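Carbohydrate esterase family 2 (CE2) (Chaetomium olivicolor, PDB 4XVH) probably hydrolyses acetyl esters on xylan and related plant polysaccharides, using an SGNH-type esterase domain joined to a beta-sandwich carbohydrate-binding domain. Local coordinates at residues 164-169 with 232-237; 215-220 with 272-277; 277-282 with 289-294; 295-300 with 305-310. All coordinates share one frame; numbering follows the deposited sequence.

Contact 1: residues 164-169 with 232-237; sequences KGLIRN and TDAMVK
L166 and I167 touch helix segment 232-237 by van der Waals contact of their aliphatic side chains, and both lean on the methyl of A234. I167 CG2 stands 3.3 Å from A234 CB, tighter than normal van der Waals contact, so the helix and the loop are pressed close at this point. L166 CG reaches the same methyl at 3.9 Å, and its branches then divide: CD1 stays near the carbonyl of A234, while CD2 runs on to the backbone of M235, 3.5 Å from M235 N. The isobutyl group gets this far because CG lies anti to the backbone N (chi1 176°), which carries both methyls out toward the helix. M235 CB lies 3.9 Å from L166 CD2. The methionine chain bends at chi2 and chi3, and the bend brings its CE to 4.0 Å from the same L166 methyl.

The helix is part of 228-243, which connects parallel strands 207-211 and 250-254 in the alpha/beta/alpha SGNH hydrolase fold; the loop leaves the edge strand 155-160. Around L166, Y231 and F238 of the same helix and P182 extend the apolar patch.

A second shell fixes the shape of the loop. G165 N donates to N169 OD1 at 2.8 Å, with an N-H...O angle of 158° and the donor in the carbonyl plane of the amide, which closes the turn on itself. The D216 carboxylate takes the two consecutive backbone N-H groups of L166 and I167, one on each oxygen, while R168 NE binds D216 O.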
loop_
_atom_site.group_PDB
_atom_site.type_symbol
_atom_site.label_atom_id
_atom_site.label_comp_id
_atom_site.label_asym_id
_atom_site.label_seq_id
_atom_site.Cartn_x
_atom_site.Cartn_y
_atom_site.Cartn_z
ATOM N N LYS A 164 5.793 -9.989 -4.143
ATOM C CA LYS A 164 5.607 -9.754 -5.559
ATOM C C LYS A 164 6.698 -8.890 -6.142
ATOM O O LYS A 164 7.257 -8.014 -5.484
ATOM C CB LYS A 164 4.244 -9.119 -5.831
ATOM C CG LYS A 164 3.076 -10.025 -5.448
ATOM C CD LYS A 164 3.078 -11.319 -6.281
ATOM C CE LYS A 164 1.759 -12.076 -6.093
ATOM N NZ LYS A 164 1.714 -13.322 -6.924
ATOM N N GLY A 165 6.978 -9.123 -7.419
ATOM C CA GLY A 165 7.971 -8.339 -8.116
ATOM C C GLY A 165 7.441 -7.646 -9.366
ATOM O O GLY A 165 6.250 -7.690 -9.678
ATOM N N LEU A 166 8.357 -6.994 -10.068
ATOM C CA LEU A 166 8.099 -6.371 -11.350
ATOM C C LEU A 166 8.239 -7.365 -12.515
ATOM O O LEU A 166 7.366 -7.430 -13.377
ATOM C CB LEU A 166 9.069 -5.212 -11.543
ATOM C CG LEU A 166 9.054 -4.446 -12.871
ATOM C CD1 LEU A 166 7.688 -3.732 -13.057
ATOM C CD2 LEU A 166 10.217 -3.452 -12.947
ATOM N N ILE A 167 9.356 -8.096 -12.572
ATOM C CA ILE A 167 9.547 -9.102 -13.624
ATOM C C ILE A 167 9.553 -10.518 -13.051
ATOM O O ILE A 167 9.251 -11.450 -13.759
ATOM C CB ILE A 167 10.852 -8.891 -14.436
ATOM C CG1 ILE A 167 12.091 -9.043 -13.563
ATOM C CG2 ILE A 167 10.863 -7.524 -15.063
ATOM C CD1 ILE A 167 13.364 -9.093 -14.385
ATOM N N ARG A 168 9.872 -10.678 -11.767
ATOM C CA ARG A 168 9.799 -11.997 -11.164
ATOM C C ARG A 168 9.570 -11.844 -9.672
ATOM O O ARG A 168 10.047 -10.897 -9.064
ATOM C CB ARG A 168 11.074 -12.817 -11.460
ATOM C CG ARG A 168 12.370 -12.253 -10.867
ATOM C CD ARG A 168 13.616 -13.047 -11.345
ATOM N NE ARG A 168 14.794 -12.719 -10.539
ATOM C CZ ARG A 168 15.980 -13.334 -10.653
ATOM N NH1 ARG A 168 16.172 -14.292 -11.562
ATOM N NH2 ARG A 168 16.999 -12.970 -9.866
ATOM N N ASN A 169 8.815 -12.775 -9.097
ATOM C CA ASN A 169 8.472 -12.705 -7.688
ATOM C C ASN A 169 9.572 -13.272 -6.783
ATOM O O ASN A 169 10.681 -13.568 -7.260
ATOM C CB ASN A 169 7.151 -13.422 -7.452
ATOM C CG ASN A 169 5.987 -12.751 -8.189
ATOM O OD1 ASN A 169 5.916 -11.510 -8.278
ATOM N ND2 ASN A 169 5.086 -13.571 -8.741
ATOM N N THR A 232 15.032 -2.994 -15.969
ATOM C CA THR A 232 14.955 -1.618 -16.450
ATOM C C THR A 232 13.859 -1.444 -17.508
ATOM O O THR A 232 13.029 -0.532 -17.418
ATOM C CB THR A 232 16.300 -1.193 -17.059
ATOM O OG1 THR A 232 17.356 -1.440 -16.125
ATOM C CG2 THR A 232 16.278 0.289 -17.446
ATOM N N ASP A 233 13.900 -2.302 -18.534
ATOM C CA ASP A 233 12.926 -2.236 -19.621
ATOM C C ASP A 233 11.498 -2.367 -19.076
ATOM O O ASP A 233 10.589 -1.690 -19.542
ATOM C CB ASP A 233 13.170 -3.337 -20.657
ATOM C CG ASP A 233 14.412 -3.103 -21.530
ATOM O OD1 ASP A 233 14.996 -2.000 -21.511
ATOM O OD2 ASP A 233 14.795 -4.057 -22.258
ATOM N N ALA A 234 11.304 -3.263 -18.104
ATOM C CA ALA A 234 9.992 -3.503 -17.525
ATOM C C ALA A 234 9.496 -2.332 -16.704
ATOM O O ALA A 234 8.284 -2.052 -16.648
ATOM C CB ALA A 234 10.021 -4.732 -16.647
ATOM N N MET A 235 10.424 -1.687 -16.011
ATOM C CA MET A 235 10.070 -0.507 -15.226
ATOM C C MET A 235 9.548 0.595 -16.177
ATOM O O MET A 235 8.534 1.217 -15.912
ATOM C CB MET A 235 11.277 -0.020 -14.427
ATOM C CG MET A 235 10.977 1.164 -13.517
ATOM S SD MET A 235 9.897 0.724 -12.095
ATOM C CE MET A 235 11.059 -0.051 -10.949
ATOM N N VAL A 236 10.237 0.802 -17.296
ATOM C CA VAL A 236 9.779 1.786 -18.272
ATOM C C VAL A 236 8.391 1.399 -18.804
ATOM O O VAL A 236 7.463 2.206 -18.805
ATOM C CB VAL A 236 10.793 1.928 -19.420
ATOM C CG1 VAL A 236 10.209 2.756 -20.565
ATOM C CG2 VAL A 236 12.086 2.562 -18.884
ATOM N N LYS A 237 8.229 0.136 -19.176
ATOM C CA LYS A 237 6.964 -0.328 -19.725
ATOM C C LYS A 237 5.786 -0.219 -18.725
ATOM O O LYS A 237 4.664 0.142 -19.104
ATOM C CB LYS A 237 7.138 -1.774 -20.210
ATOM C CG LYS A 237 5.911 -2.381 -20.865
ATOM C CD LYS A 237 5.507 -1.601 -22.122
ATOM C CE LYS A 237 4.500 -2.404 -22.966
ATOM N NZ LYS A 237 3.481 -3.050 -22.064
#

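Contact 2: residues 215-220 with 272-277; sequences NDFGYL and TTQTNA. With PEU (2,5,8,11,14,17,20,23,26,29,32,35,38,41,44,47,50,53,56,59,62,65,68,71,74,77,80-heptacosaoxadooctacontan-82-ol), chain C.
F217 bears directly on Q274 and T273, joining the short helix that follows strand 207-211 to the helix 270-285 of the SGNH alpha/beta domain. The short, weakly bonded helix carries N215 and D216 of a G-T-N-D sequence that fits the GxND block of this superfamily.

The apolar part of the contact is carried by the far end of the F217 ring. CZ lies 3.6 Å from Q274 CA and 3.7 Å from Q274 CB, and CE1 reaches along to Q274 CG, so the ring rests against the root of the glutamine. The methyl of T273 comes to the ring edge, in its plane, with CG2 3.9 Å from F217 CE2. T273 can offer that methyl because CG2 is anti to the backbone N. Its hydroxyl is turned back instead to A269 O, one turn earlier in the helix. I226 also touches the phenylalanine side chain.

The polar groups face elsewhere. The Q274 amide, inclined 61° to the F217 ring, leads away from it, and its OE1 accepts from S256 N.

Ligand binding occupies the other end of the short helix. The bound polyether is probably a crystallisation component. N215 ND2 donates to PEU OAW over 2.9 Å, with an N-H...O angle of 155°. The polyether is also hydrogen-bonded to G163 N, a pairing of donors consistent with the oxyanion hole of SGNH esterases. The N215 amide is steadied by a second bond, from the same ND2 to K164 O.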
loop_
_atom_site.group_PDB
_atom_site.type_symbol
_atom_site.label_atom_id
_atom_site.label_comp_id
_atom_site.label_asym_id
_atom_site.label_seq_id
_atom_site.Cartn_x
_atom_site.Cartn_y
_atom_site.Cartn_z
ATOM N N ASN A 215 12.115 -8.194 -4.350
ATOM C CA ASN A 215 11.945 -9.603 -4.714
ATOM C C ASN A 215 12.655 -10.007 -6.013
ATOM O O ASN A 215 13.190 -11.127 -6.119
ATOM C CB ASN A 215 10.444 -9.916 -4.792
ATOM C CG ASN A 215 9.768 -9.760 -3.429
ATOM O OD1 ASN A 215 10.173 -10.397 -2.471
ATOM N ND2 ASN A 215 8.801 -8.867 -3.332
ATOM N N ASP A 216 12.682 -9.105 -6.991
ATOM C CA ASP A 216 13.302 -9.420 -8.279
ATOM C C ASP A 216 14.787 -9.754 -8.097
ATOM O O ASP A 216 15.352 -10.651 -8.760
ATOM C CB ASP A 216 13.144 -8.233 -9.252
ATOM C CG ASP A 216 11.686 -7.827 -9.436
ATOM O OD1 ASP A 216 11.097 -7.334 -8.462
ATOM O OD2 ASP A 216 11.136 -8.027 -10.542
ATOM N N PHE A 217 15.423 -9.020 -7.186
ATOM C CA PHE A 217 16.863 -9.159 -6.999
ATOM C C PHE A 217 17.259 -10.410 -6.214
ATOM O O PHE A 217 18.388 -10.869 -6.295
ATOM C CB PHE A 217 17.411 -7.899 -6.339
ATOM C CG PHE A 217 17.886 -6.878 -7.343
ATOM C CD1 PHE A 217 16.990 -6.045 -7.990
ATOM C CD2 PHE A 217 19.216 -6.776 -7.656
ATOM C CE1 PHE A 217 17.447 -5.115 -8.932
ATOM C CE2 PHE A 217 19.670 -5.850 -8.585
ATOM C CZ PHE A 217 18.779 -5.019 -9.208
ATOM N N GLY A 218 16.331 -10.985 -5.469
ATOM C CA GLY A 218 16.648 -12.229 -4.771
ATOM C C GLY A 218 17.020 -13.344 -5.731
ATOM O O GLY A 218 16.328 -13.536 -6.740
ATOM N N TYR A 219 18.089 -14.093 -5.428
ATOM C CA TYR A 219 18.490 -15.182 -6.313
ATOM C C TYR A 219 19.253 -16.311 -5.604
ATOM O O TYR A 219 19.247 -17.459 -6.081
ATOM C CB TYR A 219 19.355 -14.642 -7.464
ATOM C CG TYR A 219 20.790 -14.349 -7.042
ATOM C CD1 TYR A 219 21.157 -13.104 -6.536
ATOM C CD2 TYR A 219 21.760 -15.329 -7.130
ATOM C CE1 TYR A 219 22.460 -12.860 -6.127
ATOM C CE2 TYR A 219 23.060 -15.100 -6.728
ATOM C CZ TYR A 219 23.407 -13.876 -6.227
ATOM O OH TYR A 219 24.710 -13.694 -5.842
ATOM N N LEU A 220 19.915 -15.983 -4.495
ATOM C CA LEU A 220 20.956 -16.860 -3.942
ATOM C C LEU A 220 20.469 -18.279 -3.703
ATOM O O LEU A 220 19.497 -18.495 -2.978
ATOM C CB LEU A 220 21.501 -16.280 -2.637
ATOM C CG LEU A 220 22.582 -17.151 -1.976
ATOM C CD1 LEU A 220 23.882 -17.070 -2.756
ATOM C CD2 LEU A 220 22.755 -16.726 -0.519
ATOM N N THR A 272 23.333 -0.718 -5.348
ATOM C CA THR A 272 23.841 0.159 -6.409
ATOM C C THR A 272 23.312 -0.293 -7.775
ATOM O O THR A 272 22.896 0.528 -8.580
ATOM C CB THR A 272 25.368 0.177 -6.394
ATOM O OG1 THR A 272 25.793 0.786 -5.166
ATOM C CG2 THR A 272 25.949 0.953 -7.598
ATOM N N THR A 273 23.322 -1.599 -8.036
ATOM C CA THR A 273 22.819 -2.124 -9.312
ATOM C C THR A 273 21.339 -1.722 -9.530
ATOM O O THR A 273 20.970 -1.254 -10.619
ATOM C CB THR A 273 22.964 -3.651 -9.385
ATOM O OG1 THR A 273 24.351 -4.001 -9.268
ATOM C CG2 THR A 273 22.452 -4.184 -10.720
ATOM N N GLN A 274 20.501 -1.898 -8.500
ATOM C CA GLN A 274 19.088 -1.499 -8.598
ATOM C C GLN A 274 18.950 -0.000 -8.777
ATOM O O GLN A 274 18.105 0.470 -9.540
ATOM C CB GLN A 274 18.282 -1.896 -7.359
ATOM C CG GLN A 274 16.767 -1.641 -7.538
ATOM C CD GLN A 274 16.020 -1.499 -6.229
ATOM O OE1 GLN A 274 16.611 -1.169 -5.191
ATOM N NE2 GLN A 274 14.699 -1.760 -6.267
ATOM N N THR A 275 19.781 0.743 -8.055
ATOM C CA THR A 275 19.692 2.191 -8.079
ATOM C C THR A 275 19.986 2.714 -9.464
ATOM O O THR A 275 19.232 3.526 -10.004
ATOM C CB THR A 275 20.641 2.810 -7.060
ATOM O OG1 THR A 275 20.206 2.409 -5.756
ATOM C CG2 THR A 275 20.635 4.332 -7.171
ATOM N N ASN A 276 21.054 2.203 -10.070
ATOM C CA ASN A 276 21.414 2.639 -11.417
ATOM C C ASN A 276 20.363 2.248 -12.452
ATOM O O ASN A 276 20.069 3.019 -13.377
ATOM C CB ASN A 276 22.784 2.060 -11.810
ATOM C CG ASN A 276 23.932 2.718 -11.046
ATOM O OD1 ASN A 276 23.800 3.852 -10.590
ATOM N ND2 ASN A 276 25.069 2.018 -10.933
ATOM N N ALA A 277 19.811 1.042 -12.310
ATOM C CA ALA A 277 18.753 0.592 -13.212
ATOM C C ALA A 277 17.528 1.517 -13.141
ATOM O O ALA A 277 16.950 1.882 -14.169
ATOM C CB ALA A 277 18.354 -0.824 -12.898
HETATM C CAA PEU C . -6.510 -17.167 2.610
HETATM O OAB PEU C . -5.230 -17.774 2.856
HETATM C CAC PEU C . -4.931 -18.884 1.925
HETATM C CAD PEU C . -3.581 -19.689 2.033
HETATM O OAE PEU C . -3.406 -20.357 3.305
HETATM C CAF PEU C . -3.308 -19.448 4.447
HETATM C CAG PEU C . -2.052 -18.595 4.696
HETATM O OAH PEU C . -1.592 -17.731 3.645
HETATM C CAI PEU C . -0.512 -16.875 4.114
HETATM C CAJ PEU C . 0.201 -16.136 2.975
HETATM O OAK PEU C . 1.233 -15.257 3.496
HETATM C CAL PEU C . 2.161 -14.933 2.441
HETATM C CAM PEU C . 3.304 -14.022 2.875
HETATM O OAN PEU C . 4.194 -14.055 1.741
HETATM C CAO PEU C . 5.440 -13.350 1.943
HETATM C CAP PEU C . 6.251 -14.050 0.872
HETATM O OAQ PEU C . 7.642 -13.831 0.529
HETATM C CAR PEU C . 8.646 -13.916 1.588
HETATM C CAS PEU C . 8.853 -12.755 2.593
HETATM O OAT PEU C . 9.314 -11.490 1.971
HETATM C CAU PEU C . 8.410 -10.872 1.005
HETATM C CAV PEU C . 9.006 -9.580 0.406
HETATM O OAW PEU C . 8.176 -8.862 -0.541
#

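Contact 3: residues 277-282 with 289-294; sequences AIKNAV and AHFVDW
Helix 277-282 and strand 289-292 run nearly antiparallel, their axes 161° apart in direction and 7.9 Å apart at closest approach. They are the last two elements of the beta-alpha-beta unit 250-254, 270-285 and 289-292, with the final strand at the edge of the parallel sheet.

V282 is wedged against the strand backbone by its two methyls. CG1 lies 3.6 Å from A289 O, and CG2 lies 3.8 Å from F291 N. L253 also touches V282 and I278, so both also reach the next strand in, 250-254.

F291 CG is anti to the backbone N (chi1 160°), and from there the ring lies under K279, while I278 CG2 comes obliquely to its CD1 corner from the same side, at 3.8 Å, the I278 and F291 side chains crossing at about a right angle. K279 lays its extended aliphatic chain over one ring face: CG sits above it, offset toward the rim, and CE makes an off-centre CH-pi contact 4.1 Å from the centroid. H290 and V292 point to the other side of the strand, where helix 309-327 packs. On the ring face opposite K279, D293 N lies 3.7 Å above the F291 plane, near its rim.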
loop_
_atom_site.group_PDB
_atom_site.type_symbol
_atom_site.label_atom_id
_atom_site.label_comp_id
_atom_site.label_asym_id
_atom_site.label_seq_id
_atom_site.Cartn_x
_atom_site.Cartn_y
_atom_site.Cartn_z
ATOM N N ALA A 277 19.811 1.042 -12.310
ATOM C CA ALA A 277 18.753 0.592 -13.212
ATOM C C ALA A 277 17.528 1.517 -13.141
ATOM O O ALA A 277 16.950 1.882 -14.169
ATOM C CB ALA A 277 18.354 -0.824 -12.898
ATOM N N ILE A 278 17.158 1.926 -11.939
ATOM C CA ILE A 278 16.013 2.803 -11.802
ATOM C C ILE A 278 16.297 4.183 -12.395
ATOM O O ILE A 278 15.449 4.743 -13.097
ATOM C CB ILE A 278 15.573 2.900 -10.306
ATOM C CG1 ILE A 278 14.911 1.577 -9.901
ATOM C CG2 ILE A 278 14.621 4.080 -10.064
ATOM C CD1 ILE A 278 14.644 1.437 -8.395
ATOM N N LYS A 279 17.492 4.705 -12.152
ATOM C CA LYS A 279 17.868 5.999 -12.707
ATOM C C LYS A 279 17.844 5.957 -14.216
ATOM O O LYS A 279 17.408 6.909 -14.881
ATOM C CB LYS A 279 19.259 6.418 -12.216
ATOM C CG LYS A 279 19.299 6.745 -10.706
ATOM C CD LYS A 279 20.680 7.241 -10.313
ATOM C CE LYS A 279 20.746 7.719 -8.864
ATOM N NZ LYS A 279 22.155 8.138 -8.504
ATOM N N ASN A 280 18.335 4.856 -14.767
ATOM C CA ASN A 280 18.228 4.640 -16.207
ATOM C C ASN A 280 16.775 4.700 -16.681
ATOM O O ASN A 280 16.468 5.386 -17.647
ATOM C CB ASN A 280 18.856 3.296 -16.600
ATOM C CG ASN A 280 20.355 3.388 -16.793
ATOM O OD1 ASN A 280 20.912 4.479 -16.933
ATOM N ND2 ASN A 280 21.021 2.234 -16.817
ATOM N N ALA A 281 15.883 3.984 -16.000
ATOM C CA ALA A 281 14.457 4.022 -16.326
ATOM C C ALA A 281 13.914 5.449 -16.260
ATOM O O ALA A 281 13.185 5.894 -17.157
ATOM C CB ALA A 281 13.660 3.096 -15.379
ATOM N N VAL A 282 14.274 6.168 -15.199
ATOM C CA VAL A 282 13.851 7.563 -15.043
ATOM C C VAL A 282 14.330 8.411 -16.209
ATOM O O VAL A 282 13.565 9.178 -16.778
ATOM C CB VAL A 282 14.357 8.159 -13.721
ATOM C CG1 VAL A 282 14.228 9.696 -13.723
ATOM C CG2 VAL A 282 13.602 7.533 -12.558
ATOM N N ALA A 289 9.046 11.534 -14.512
ATOM C CA ALA A 289 9.566 10.436 -13.693
ATOM C C ALA A 289 10.628 10.963 -12.746
ATOM O O ALA A 289 11.416 11.832 -13.119
ATOM C CB ALA A 289 10.148 9.341 -14.560
ATOM N N HIS A 290 10.686 10.399 -11.548
ATOM C CA HIS A 290 11.585 10.892 -10.514
ATOM C C HIS A 290 12.143 9.739 -9.721
ATOM O O HIS A 290 11.370 8.879 -9.262
ATOM C CB HIS A 290 10.838 11.841 -9.567
ATOM C CG HIS A 290 10.092 12.925 -10.274
ATOM N ND1 HIS A 290 10.664 14.145 -10.570
ATOM C CD2 HIS A 290 8.829 12.971 -10.755
ATOM C CE1 HIS A 290 9.786 14.893 -11.221
ATOM N NE2 HIS A 290 8.657 14.209 -11.325
ATOM N N PHE A 291 13.460 9.743 -9.501
ATOM C CA PHE A 291 14.071 8.740 -8.611
ATOM C C PHE A 291 14.045 9.209 -7.172
ATOM O O PHE A 291 14.360 10.367 -6.870
ATOM C CB PHE A 291 15.526 8.435 -9.022
ATOM C CG PHE A 291 16.356 7.799 -7.912
ATOM C CD1 PHE A 291 16.147 6.487 -7.537
ATOM C CD2 PHE A 291 17.359 8.535 -7.250
ATOM C CE1 PHE A 291 16.919 5.904 -6.498
ATOM C CE2 PHE A 291 18.137 7.955 -6.247
ATOM C CZ PHE A 291 17.915 6.646 -5.882
ATOM N N VAL A 292 13.643 8.325 -6.268
ATOM C CA VAL A 292 13.606 8.698 -4.864
ATOM C C VAL A 292 14.431 7.647 -4.111
ATOM O O VAL A 292 14.129 6.454 -4.150
ATOM C CB VAL A 292 12.132 8.778 -4.317
ATOM C CG1 VAL A 292 12.138 9.035 -2.795
ATOM C CG2 VAL A 292 11.322 9.844 -5.077
ATOM N N ASP A 293 15.493 8.086 -3.441
ATOM C CA ASP A 293 16.373 7.156 -2.738
ATOM C C ASP A 293 15.787 6.712 -1.412
ATOM O O ASP A 293 15.145 7.497 -0.732
ATOM C CB ASP A 293 17.741 7.799 -2.506
ATOM C CG ASP A 293 18.734 6.844 -1.925
ATOM O OD1 ASP A 293 18.895 5.708 -2.449
ATOM O OD2 ASP A 293 19.368 7.241 -0.929
ATOM N N TRP A 294 15.999 5.443 -1.069
ATOM C CA TRP A 294 15.699 4.931 0.253
ATOM C C TRP A 294 16.952 4.194 0.735
ATOM O O TRP A 294 17.235 3.066 0.323
ATOM C CB TRP A 294 14.462 4.009 0.237
ATOM C CG TRP A 294 13.876 3.739 1.601
ATOM C CD1 TRP A 294 14.465 3.971 2.815
ATOM C CD2 TRP A 294 12.562 3.206 1.883
ATOM N NE1 TRP A 294 13.593 3.617 3.843
ATOM C CE2 TRP A 294 12.425 3.145 3.296
ATOM C CE3 TRP A 294 11.491 2.782 1.075
ATOM C CZ2 TRP A 294 11.253 2.673 3.929
ATOM C CZ3 TRP A 294 10.324 2.312 1.698
ATOM C CH2 TRP A 294 10.224 2.264 3.119
#

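Contact 4: residues 295-300 with 305-310; sequences PTQGSD and YHPNAA
Q297 spans the contact with its carboxamide, whose two ends meet different parts of 305-310. Its CG sits between the backbone N and the carbonyl carbon (chi1 59°) and the chain is extended beyond, which puts the amide against Y305 and P307. NE2 donates to Y305 O at 2.8 Å with an N-H...O angle of 145°. That oxygen lies close to the amide plane of Q297, whereas the donor is tilted 31° from the carbonyl plane of Y305. OE1 faces the proline, 3.2 Å from P307 CA.

Farther on, the amide nitrogen of N308 comes up to D300, with ND2 3.6 Å from D300 CB; its angle to D300 O is too poor for a hydrogen bond. Water 1 bridges instead: it accepts from N308 N at 3.0 Å and lies 2.7 Å from D300 O and 2.8 Å from Q297 OE1, although other acceptors compete for its protons.

H306 turns away, and its NE2 bonds to S118 OG beside the bound polyether, consistent with the Ser-His couple of an SGNH esterase.

The contact ties the loop leaving edge strand 289-292 to the start of helix 309-327, whose N-cap is N308, with OD1 accepting from T311 N; P307 packs on H312.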
loop_
_atom_site.group_PDB
_atom_site.type_symbol
_atom_site.label_atom_id
_atom_site.label_comp_id
_atom_site.label_asym_id
_atom_site.label_seq_id
_atom_site.Cartn_x
_atom_site.Cartn_y
_atom_site.Cartn_z
ATOM N N PRO A 295 17.745 4.868 1.571
ATOM C CA PRO A 295 19.007 4.280 2.031
ATOM C C PRO A 295 18.753 2.936 2.720
ATOM O O PRO A 295 17.741 2.766 3.410
ATOM C CB PRO A 295 19.552 5.315 3.009
ATOM C CG PRO A 295 18.888 6.590 2.651
ATOM C CD PRO A 295 17.535 6.236 2.075
ATOM N N THR A 296 19.639 1.979 2.474
ATOM C CA THR A 296 19.594 0.681 3.145
ATOM C C THR A 296 19.371 0.907 4.626
ATOM O O THR A 296 20.033 1.725 5.232
ATOM C CB THR A 296 20.903 -0.108 2.925
ATOM O OG1 THR A 296 21.110 -0.298 1.514
ATOM C CG2 THR A 296 20.839 -1.479 3.623
ATOM N N GLN A 297 18.419 0.194 5.207
ATOM C CA GLN A 297 18.021 0.425 6.594
ATOM C C GLN A 297 19.109 -0.021 7.579
ATOM O O GLN A 297 20.046 -0.735 7.199
ATOM C CB GLN A 297 16.708 -0.329 6.860
ATOM C CG GLN A 297 16.833 -1.845 6.625
ATOM C CD GLN A 297 15.503 -2.590 6.856
ATOM O OE1 GLN A 297 14.541 -2.026 7.409
ATOM N NE2 GLN A 297 15.445 -3.846 6.419
ATOM N N GLY A 298 18.965 0.363 8.845
ATOM C CA GLY A 298 19.867 -0.109 9.891
ATOM C C GLY A 298 19.478 -1.448 10.503
ATOM O O GLY A 298 18.631 -2.191 9.965
ATOM N N SER A 299 20.072 -1.761 11.654
ATOM C CA SER A 299 19.864 -3.075 12.249
ATOM C C SER A 299 18.491 -3.240 12.913
ATOM O O SER A 299 18.030 -4.365 13.091
ATOM C CB SER A 299 20.948 -3.363 13.276
ATOM O OG SER A 299 20.899 -2.371 14.276
ATOM N N ASP A 300 17.824 -2.154 13.286
ATOM C CA ASP A 300 16.516 -2.313 13.911
ATOM C C ASP A 300 15.453 -2.581 12.846
ATOM O O ASP A 300 15.281 -1.774 11.915
ATOM C CB ASP A 300 16.161 -1.076 14.718
ATOM C CG ASP A 300 17.094 -0.878 15.906
ATOM O OD1 ASP A 300 17.430 -1.868 16.596
ATOM O OD2 ASP A 300 17.498 0.276 16.146
ATOM N N TYR A 305 13.184 -9.035 8.812
ATOM C CA TYR A 305 13.998 -7.889 8.372
ATOM C C TYR A 305 13.256 -6.815 7.588
ATOM O O TYR A 305 13.883 -6.085 6.805
ATOM C CB TYR A 305 15.199 -8.378 7.547
ATOM C CG TYR A 305 15.972 -9.433 8.292
ATOM C CD1 TYR A 305 16.930 -9.083 9.229
ATOM C CD2 TYR A 305 15.703 -10.785 8.107
ATOM C CE1 TYR A 305 17.619 -10.053 9.943
ATOM C CE2 TYR A 305 16.394 -11.754 8.817
ATOM C CZ TYR A 305 17.344 -11.372 9.733
ATOM O OH TYR A 305 18.033 -12.324 10.451
ATOM N N HIS A 306 11.945 -6.679 7.796
ATOM C CA HIS A 306 11.228 -5.607 7.100
ATOM C C HIS A 306 11.367 -4.304 7.858
ATOM O O HIS A 306 11.706 -4.306 9.043
ATOM C CB HIS A 306 9.750 -5.957 6.881
ATOM C CG HIS A 306 9.552 -6.900 5.741
ATOM N ND1 HIS A 306 10.029 -8.191 5.776
ATOM C CD2 HIS A 306 9.036 -6.714 4.498
ATOM C CE1 HIS A 306 9.752 -8.785 4.625
ATOM N NE2 HIS A 306 9.164 -7.903 3.831
ATOM N N PRO A 307 11.157 -3.174 7.156
ATOM C CA PRO A 307 11.327 -1.888 7.850
ATOM C C PRO A 307 10.352 -1.709 9.025
ATOM O O PRO A 307 9.169 -2.096 8.942
ATOM C CB PRO A 307 11.072 -0.857 6.736
ATOM C CG PRO A 307 11.499 -1.596 5.427
ATOM C CD PRO A 307 11.004 -3.008 5.687
ATOM N N ASN A 308 10.856 -1.146 10.117
ATOM C CA ASN A 308 10.007 -0.874 11.276
ATOM C C ASN A 308 9.377 0.511 11.152
ATOM O O ASN A 308 9.483 1.142 10.109
ATOM C CB ASN A 308 10.796 -1.011 12.586
ATOM C CG ASN A 308 11.944 -0.029 12.708
ATOM O OD1 ASN A 308 12.058 0.940 11.950
ATOM N ND2 ASN A 308 12.787 -0.252 13.724
ATOM N N ALA A 309 8.670 0.951 12.187
ATOM C CA ALA A 309 7.901 2.200 12.090
ATOM C C ALA A 309 8.829 3.397 11.844
ATOM O O ALA A 309 8.526 4.274 11.029
ATOM C CB ALA A 309 7.056 2.405 13.389
ATOM N N ALA A 310 9.965 3.441 12.552
ATOM C CA ALA A 310 10.890 4.555 12.401
ATOM C C ALA A 310 11.436 4.648 10.984
ATOM O O ALA A 310 11.568 5.744 10.413
ATOM C CB ALA A 310 12.071 4.450 13.427
HETATM O O HOH W 1 13.868 -0.793 9.813
#

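Overall arrangement
Contacts 1, 2 and 3 form one connected block on the same side of the chain's centre, whereas contact 4 lies apart, joined to contact 3 only through the sequence. Helix 270-285 serves contacts 2 and 3, which share A277, and its A277 and A281 pack on T232, M235 and V236 of contact 1. Contact 2 is buried; the others are partly buried, with exposed K279 at the margin of contact 3 and exposed D300 and Y305 in contact 4. Across the first three, carbon packing does the work; in contact 4 an amide and a water do. Contacts 2 and 4, about 18 Å apart between centres, each carry one polyether-pocket residue, N215 and H306.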